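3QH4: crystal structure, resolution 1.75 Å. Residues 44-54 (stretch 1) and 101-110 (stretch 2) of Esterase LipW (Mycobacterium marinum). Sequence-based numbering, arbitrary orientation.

Stretch 1 (44-54) RRREAAATETA
Stretch 2 (101-110) LDTDHRQCLE

How do the two stretches lie? Stretch 1 is helical throughout; in stretch 2 a type I turn from Asp-102 to His-105 leads into helix 105-110. The helices run nearly parallel, at 17°, their axes 10.1 Å apart at closest approach; the two stretches together bury 442 Å², both sides summed. CA atoms pair Arg-45 with Asp-102 (5.5 Å), Glu-52 with Arg-106 (6.7 Å) and Thr-53 with Leu-109 (7.5 Å).

What anchors the turn? Arg-45, its chi1 to chi3 all m, curls so that NE (2.8 Å) and NH2 (3.0 Å) both donate to Asp-102 O. The same guanidinium pairs with the Glu-52 carboxylate (m, t), NH2 to OE1 at 2.7 Å and NH1 to OE2 at 2.9 Å, which holds it in place. Asp-102 (chi1 m) points toward the helix, its OD1 3.6 Å from Ala-49 CB.

Why does His-105 fit? Its ring (chi1 t, chi2 71°) is a knob among Arg-45, Ala-49, Glu-52 and Thr-53. His-105 CD2 lies 3.5 Å from Ala-49 CB, so the small alanine side chain fits closely against the ring, while NE2 donates to Thr-53 OG1 (chi1 m) at 2.6 Å.

What closes the far end? Within stretch 2, Arg-106 (t, p, t) forms a salt bridge with Glu-110, NE to OE2 at 2.8 Å; across the stretches, a water 2.7 Å from Glu-52 OE2 and 2.9 Å from Arg-106 NH1 joins the two. Buried Leu-109 (m, t) adds an apolar contact, its CD1 3.8 Å from Glu-52 CB.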

# COMPACT_ATOMS: atom_id res chain seq x y z
N ARG A 44 -15.45 -4.98 10.81
CA ARG A 44 -15.84 -3.60 10.52
C ARG A 44 -15.73 -3.31 9.01
O ARG A 44 -16.64 -2.73 8.40
CB ARG A 44 -14.98 -2.63 11.34
CG ARG A 44 -15.21 -1.14 11.03
CD ARG A 44 -14.31 -0.23 11.88
NE ARG A 44 -12.91 -0.67 11.89
CZ ARG A 44 -11.99 -0.36 10.98
NH1 ARG A 44 -12.29 0.41 9.94
NH2 ARG A 44 -10.74 -0.82 11.12
N ARG A 45 -14.61 -3.72 8.41
CA ARG A 45 -14.37 -3.40 7.01
C ARG A 45 -15.31 -4.18 6.09
O ARG A 45 -15.68 -3.66 5.06
CB ARG A 45 -12.89 -3.60 6.62
CG ARG A 45 -11.91 -2.58 7.23
CD ARG A 45 -12.21 -1.14 6.73
NE ARG A 45 -12.47 -1.16 5.29
CZ ARG A 45 -13.35 -0.39 4.65
NH1 ARG A 45 -14.04 0.56 5.29
NH2 ARG A 45 -13.52 -0.57 3.33
N ARG A 46 -15.67 -5.42 6.46
CA ARG A 46 -16.65 -6.19 5.65
C ARG A 46 -17.97 -5.42 5.56
O ARG A 46 -18.54 -5.24 4.47
CB ARG A 46 -16.89 -7.59 6.24
N GLU A 47 -18.39 -4.92 6.72
CA GLU A 47 -19.64 -4.15 6.84
C GLU A 47 -19.61 -2.86 6.01
O GLU A 47 -20.58 -2.50 5.34
CB GLU A 47 -19.92 -3.88 8.32
N ALA A 48 -18.47 -2.19 5.99
CA ALA A 48 -18.36 -0.88 5.35
C ALA A 48 -18.19 -1.02 3.84
O ALA A 48 -18.63 -0.16 3.06
CB ALA A 48 -17.19 -0.12 5.95
N ALA A 49 -17.56 -2.13 3.42
CA ALA A 49 -17.22 -2.28 2.00
C ALA A 49 -18.46 -2.30 1.07
O ALA A 49 -18.43 -1.70 -0.01
CB ALA A 49 -16.33 -3.53 1.78
N ALA A 50 -19.54 -2.93 1.50
CA ALA A 50 -20.75 -3.01 0.68
C ALA A 50 -21.35 -1.62 0.43
O ALA A 50 -21.76 -1.29 -0.68
CB ALA A 50 -21.81 -3.93 1.33
N THR A 51 -21.41 -0.80 1.48
CA THR A 51 -21.91 0.57 1.38
C THR A 51 -21.05 1.38 0.42
O THR A 51 -21.56 2.19 -0.35
CB THR A 51 -21.90 1.27 2.75
OG1 THR A 51 -22.77 0.56 3.65
CG2 THR A 51 -22.40 2.69 2.63
N GLU A 52 -19.74 1.17 0.51
CA GLU A 52 -18.77 1.87 -0.31
C GLU A 52 -18.92 1.54 -1.78
O GLU A 52 -18.89 2.42 -2.63
CB GLU A 52 -17.35 1.57 0.17
CG GLU A 52 -17.02 2.29 1.49
CD GLU A 52 -15.86 1.65 2.25
OE1 GLU A 52 -15.24 0.73 1.71
OE2 GLU A 52 -15.64 2.03 3.43
N THR A 53 -19.08 0.25 -2.08
CA THR A 53 -19.32 -0.20 -3.45
C THR A 53 -20.62 0.39 -4.02
O THR A 53 -20.65 0.83 -5.17
CB THR A 53 -19.38 -1.75 -3.48
OG1 THR A 53 -18.08 -2.24 -3.15
CG2 THR A 53 -19.78 -2.30 -4.88
N ALA A 54 -21.67 0.40 -3.20
CA ALA A 54 -22.96 0.96 -3.66
C ALA A 54 -22.84 2.43 -4.07
O ALA A 54 -23.51 2.89 -5.02
CB ALA A 54 -24.05 0.77 -2.59
N LEU A 101 -9.12 -8.21 1.42
CA LEU A 101 -9.64 -7.40 0.31
C LEU A 101 -10.52 -6.21 0.73
O LEU A 101 -10.75 -5.30 -0.07
CB LEU A 101 -10.38 -8.30 -0.70
CG LEU A 101 -9.48 -9.38 -1.33
CD1 LEU A 101 -10.33 -10.33 -2.21
CD2 LEU A 101 -8.30 -8.73 -2.13
N ASP A 102 -11.02 -6.24 1.95
CA ASP A 102 -11.87 -5.15 2.45
C ASP A 102 -11.07 -3.98 3.04
O ASP A 102 -11.60 -2.86 3.19
CB ASP A 102 -12.85 -5.70 3.51
CG ASP A 102 -13.88 -6.66 2.92
OD1 ASP A 102 -14.30 -6.50 1.75
OD2 ASP A 102 -14.30 -7.60 3.65
N THR A 103 -9.80 -4.22 3.37
CA THR A 103 -9.02 -3.26 4.17
C THR A 103 -8.91 -1.91 3.48
O THR A 103 -9.29 -0.87 4.06
CB THR A 103 -7.64 -3.80 4.47
OG1 THR A 103 -7.77 -5.08 5.14
CG2 THR A 103 -6.84 -2.76 5.31
N ASP A 104 -8.40 -1.93 2.25
CA ASP A 104 -8.18 -0.72 1.46
C ASP A 104 -9.18 -0.66 0.31
O ASP A 104 -8.89 -0.13 -0.77
CB ASP A 104 -6.75 -0.73 0.90
CG ASP A 104 -5.70 -0.36 1.95
OD1 ASP A 104 -6.08 0.08 3.06
OD2 ASP A 104 -4.51 -0.44 1.60
N HIS A 105 -10.36 -1.23 0.54
CA HIS A 105 -11.43 -1.19 -0.50
C HIS A 105 -11.73 0.26 -0.95
O HIS A 105 -11.84 0.51 -2.15
CB HIS A 105 -12.66 -1.90 0.07
CG HIS A 105 -13.82 -2.02 -0.87
ND1 HIS A 105 -13.82 -2.87 -1.96
CD2 HIS A 105 -15.06 -1.48 -0.81
CE1 HIS A 105 -14.99 -2.80 -2.57
NE2 HIS A 105 -15.77 -1.98 -1.88
N ARG A 106 -11.84 1.19 -0.01
CA ARG A 106 -12.13 2.58 -0.37
C ARG A 106 -11.03 3.13 -1.28
O ARG A 106 -11.32 3.75 -2.30
CB ARG A 106 -12.29 3.46 0.88
CG ARG A 106 -12.61 4.93 0.56
CD ARG A 106 -13.94 5.12 -0.17
NE ARG A 106 -14.28 6.55 -0.30
CZ ARG A 106 -14.88 7.28 0.64
NH1 ARG A 106 -15.19 6.75 1.84
NH2 ARG A 106 -15.13 8.57 0.40
N GLN A 107 -9.76 2.92 -0.89
CA GLN A 107 -8.64 3.38 -1.70
C GLN A 107 -8.73 2.85 -3.13
O GLN A 107 -8.48 3.58 -4.09
CB GLN A 107 -7.32 2.98 -1.01
CG GLN A 107 -6.00 3.11 -1.86
CD GLN A 107 -5.55 4.57 -2.06
OE1 GLN A 107 -4.64 5.05 -1.38
NE2 GLN A 107 -6.15 5.25 -3.03
N CYS A 108 -9.08 1.56 -3.27
CA CYS A 108 -9.15 0.92 -4.58
C CYS A 108 -10.26 1.55 -5.41
O CYS A 108 -10.07 1.80 -6.61
CB CYS A 108 -9.35 -0.61 -4.46
SG CYS A 108 -7.84 -1.44 -3.87
N LEU A 109 -11.42 1.80 -4.78
CA LEU A 109 -12.54 2.39 -5.48
C LEU A 109 -12.16 3.78 -6.00
O LEU A 109 -12.53 4.18 -7.11
CB LEU A 109 -13.78 2.51 -4.58
CG LEU A 109 -14.41 1.16 -4.22
CD1 LEU A 109 -15.34 1.39 -3.03
CD2 LEU A 109 -15.16 0.50 -5.41
N GLU A 110 -11.44 4.51 -5.15
CA GLU A 110 -11.02 5.88 -5.50
C GLU A 110 -10.05 5.87 -6.66
O GLU A 110 -10.20 6.65 -7.60
CB GLU A 110 -10.48 6.65 -4.29
CG GLU A 110 -11.53 6.83 -3.15
CD GLU A 110 -12.70 7.74 -3.50
OE1 GLU A 110 -12.61 8.55 -4.44
OE2 GLU A 110 -13.73 7.61 -2.81
O HOH W 1 -14.51 4.43 3.46